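Local coordinates for protein denovo NTF2 (Synthetic construct, PDB 6W40) that is a designed protein with an NTF2-like fold, made to explore diverse pocket shapes and probably without a natural function of its own, at residues E4-H7 with L8-M11. Sequence-based numbering, arbitrary orientation.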
ATOM      1  N   GLU A   4       6.557  10.031 -14.294  1.00 60.02           N
ATOM      2  CA  GLU A   4       6.707  10.020 -12.842  1.00 53.89           C
ATOM      3  C   GLU A   4       5.412  10.426 -12.153  1.00 44.73           C
ATOM      4  O   GLU A   4       5.068   9.884 -11.097  1.00 42.79           O
ATOM      5  CB  GLU A   4       7.849  10.940 -12.414  1.00 42.21           C
ATOM      6  CG  GLU A   4       8.419  10.592 -11.046  1.00 52.95           C
ATOM      7  CD  GLU A   4       9.155  11.750 -10.399  1.00 55.82           C
ATOM      8  OE1 GLU A   4       8.704  12.217  -9.331  1.00 42.84           O
ATOM      9  OE2 GLU A   4      10.180  12.195 -10.957  1.00 62.50           O
ATOM     10  N   GLU A   5       4.682  11.380 -12.736  1.00 54.16           N
ATOM     11  CA  GLU A   5       3.392  11.775 -12.181  1.00 48.17           C
ATOM     12  C   GLU A   5       2.446  10.582 -12.099  1.00 45.71           C
ATOM     13  O   GLU A   5       1.799  10.356 -11.070  1.00 44.79           O
ATOM     14  CB  GLU A   5       2.780  12.890 -13.028  1.00 54.98           C
ATOM     15  CG  GLU A   5       1.379  13.298 -12.606  1.00 51.35           C
ATOM     16  CD  GLU A   5       1.336  13.851 -11.195  1.00 73.17           C
ATOM     17  OE1 GLU A   5       0.270  13.757 -10.551  1.00 71.40           O
ATOM     18  OE2 GLU A   5       2.370  14.375 -10.729  1.00 77.31           O
ATOM     19  N   LYS A   6       2.364   9.801 -13.178  1.00 46.83           N
ATOM     20  CA  LYS A   6       1.538   8.599 -13.171  1.00 49.59           C
ATOM     21  C   LYS A   6       1.982   7.632 -12.080  1.00 48.04           C
ATOM     22  O   LYS A   6       1.146   6.994 -11.427  1.00 44.50           O
ATOM     23  CB  LYS A   6       1.591   7.930 -14.547  1.00 43.95           C
ATOM     24  CG  LYS A   6       1.072   6.504 -14.585  1.00 54.25           C
ATOM     25  CD  LYS A   6      -0.398   6.426 -14.216  1.00 53.54           C
ATOM     26  CE  LYS A   6      -0.884   4.993 -14.261  1.00 51.36           C
ATOM     27  NZ  LYS A   6       0.035   4.082 -13.525  1.00 53.60           N
ATOM     28  N   HIS A   7       3.292   7.525 -11.855  0.76 40.91           N
ATOM     29  CA  HIS A   7       3.787   6.607 -10.836  0.76 47.94           C
ATOM     30  C   HIS A   7       3.494   7.125  -9.435  0.76 44.81           C
ATOM     31  O   HIS A   7       3.177   6.340  -8.532  0.76 34.62           O
ATOM     32  CB  HIS A   7       5.283   6.376 -11.023  0.76 43.81           C
ATOM     33  CG  HIS A   7       5.707   4.972 -10.736  0.76 56.89           C
ATOM     34  ND1 HIS A   7       5.103   3.882 -11.325  0.76 55.45           N
ATOM     35  CD2 HIS A   7       6.666   4.476  -9.920  0.76 71.56           C
ATOM     36  CE1 HIS A   7       5.675   2.774 -10.888  0.76 66.26           C
ATOM     37  NE2 HIS A   7       6.627   3.107 -10.036  0.76 74.68           N
ATOM     38  N   LEU A   8       3.606   8.440  -9.229  1.00 38.74           N
ATOM     39  CA  LEU A   8       3.212   9.027  -7.953  1.00 43.30           C
ATOM     40  C   LEU A   8       1.744   8.757  -7.660  1.00 45.32           C
ATOM     41  O   LEU A   8       1.365   8.510  -6.507  1.00 47.43           O
ATOM     42  CB  LEU A   8       3.478  10.532  -7.960  1.00 40.76           C
ATOM     43  CG  LEU A   8       4.796  11.067  -7.402  1.00 41.63           C
ATOM     44  CD1 LEU A   8       5.991  10.492  -8.139  1.00 45.62           C
ATOM     45  CD2 LEU A   8       4.796  12.581  -7.485  1.00 40.22           C
ATOM     46  N   ARG A   9       0.901   8.804  -8.692  1.00 48.17           N
ATOM     47  CA  ARG A   9      -0.520   8.540  -8.505  1.00 41.11           C
ATOM     48  C   ARG A   9      -0.769   7.078  -8.155  1.00 46.53           C
ATOM     49  O   ARG A   9      -1.584   6.778  -7.278  1.00 46.88           O
ATOM     50  CB  ARG A   9      -1.292   8.943  -9.761  1.00 50.15           C
ATOM     51  CG  ARG A   9      -1.568  10.436  -9.859  1.00 42.26           C
ATOM     52  CD  ARG A   9      -1.237  10.992 -11.237  1.00 55.86           C
ATOM     53  NE  ARG A   9      -1.515  10.044 -12.312  1.00 59.72           N
ATOM     54  CZ  ARG A   9      -1.430  10.339 -13.605  1.00 68.84           C
ATOM     55  NH1 ARG A   9      -1.080  11.561 -13.985  1.00 65.81           N
ATOM     56  NH2 ARG A   9      -1.697   9.415 -14.518  1.00 68.84           N
ATOM     57  N   ASP A  10      -0.068   6.158  -8.824  1.00 37.93           N
ATOM     58  CA  ASP A  10      -0.227   4.737  -8.526  1.00 50.31           C
ATOM     59  C   ASP A  10       0.085   4.442  -7.064  1.00 50.90           C
ATOM     60  O   ASP A  10      -0.683   3.757  -6.380  1.00 48.75           O
ATOM     61  CB  ASP A  10       0.669   3.905  -9.448  1.00 52.74           C
ATOM     62  CG  ASP A  10      -0.117   3.160 -10.513  1.00 54.18           C
ATOM     63  OD1 ASP A  10      -1.255   2.733 -10.227  1.00 61.88           O
ATOM     64  OD2 ASP A  10       0.405   2.995 -11.635  1.00 50.46           O
ATOM     65  N   MET A  11       1.209   4.964  -6.563  1.00 45.91           N
ATOM     66  CA  MET A  11       1.597   4.718  -5.176  1.00 50.90           C
ATOM     67  C   MET A  11       0.557   5.254  -4.200  1.00 45.04           C
ATOM     68  O   MET A  11       0.235   4.596  -3.204  1.00 49.40           O
ATOM     69  CB  MET A  11       2.964   5.341  -4.893  1.00 46.98           C
ATOM     70  CG  MET A  11       4.138   4.534  -5.409  1.00 67.89           C
ATOM     71  SD  MET A  11       4.367   3.000  -4.489  1.00 85.43           S
ATOM     72  CE  MET A  11       4.660   3.637  -2.840  1.00 69.88           C
TER
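The amide of Leu8 donates to Glu4 O at 2.8 Å, nearly straight at 163°, in the first of four i to i+4 bonds that wind residues 4-11 into alpha-helix. This is the start of the N-terminal helix 2-18 of the NTF2-like fold, a helix-and-curved-sheet architecture. Arg9 N to Glu5 O, Asp10 N to Lys6 O and Met11 N to His7 O continue the series. Side chains one turn apart then meet along the outside of the helix. On one flank the CD1 methyl of Leu8 lies beside the Glu4 carboxylate, 3.4 Å from OE1. That carboxylate has its stronger partners on the second subunit, a salt bridge to Lys76 and a hydrogen bond to the Ile75 amide, while Leu8 packs on His73 of that second subunit; this turn therefore belongs to the dimer interface. On another flank Arg9 folds back toward the N-terminus: its chain bends at chi2 (133°) and again at chi3, laying one guanidinium face over Lys6 CA, 3.3 Å below the plane and off toward the rim. NH2 then reaches Lys6 CD at 3.3 Å, the two side chains crossing at about a right angle, and NH1 sits as close to Glu5 CG. The carboxylate of Glu5 is turned 58° from the guanidinium, with OE1 still 4.3 Å from NH1, beyond a salt bridge, though the opposite charges probably attract. Replacing Arg9 with an alanine would probably uncover the Lys6 backbone and leave the Glu5 carboxylate without its nearby positive charge. Farther along, Lys6 turns its ammonium toward Asp10 OD2, but the two atoms are modelled too close together, so the salt bridge is doubtful in detail; NZ also has a weak hydrogen bond to Gly79 O. Arg9 CD packs against the Glu5 carboxylate, 3.2 Å from OE1.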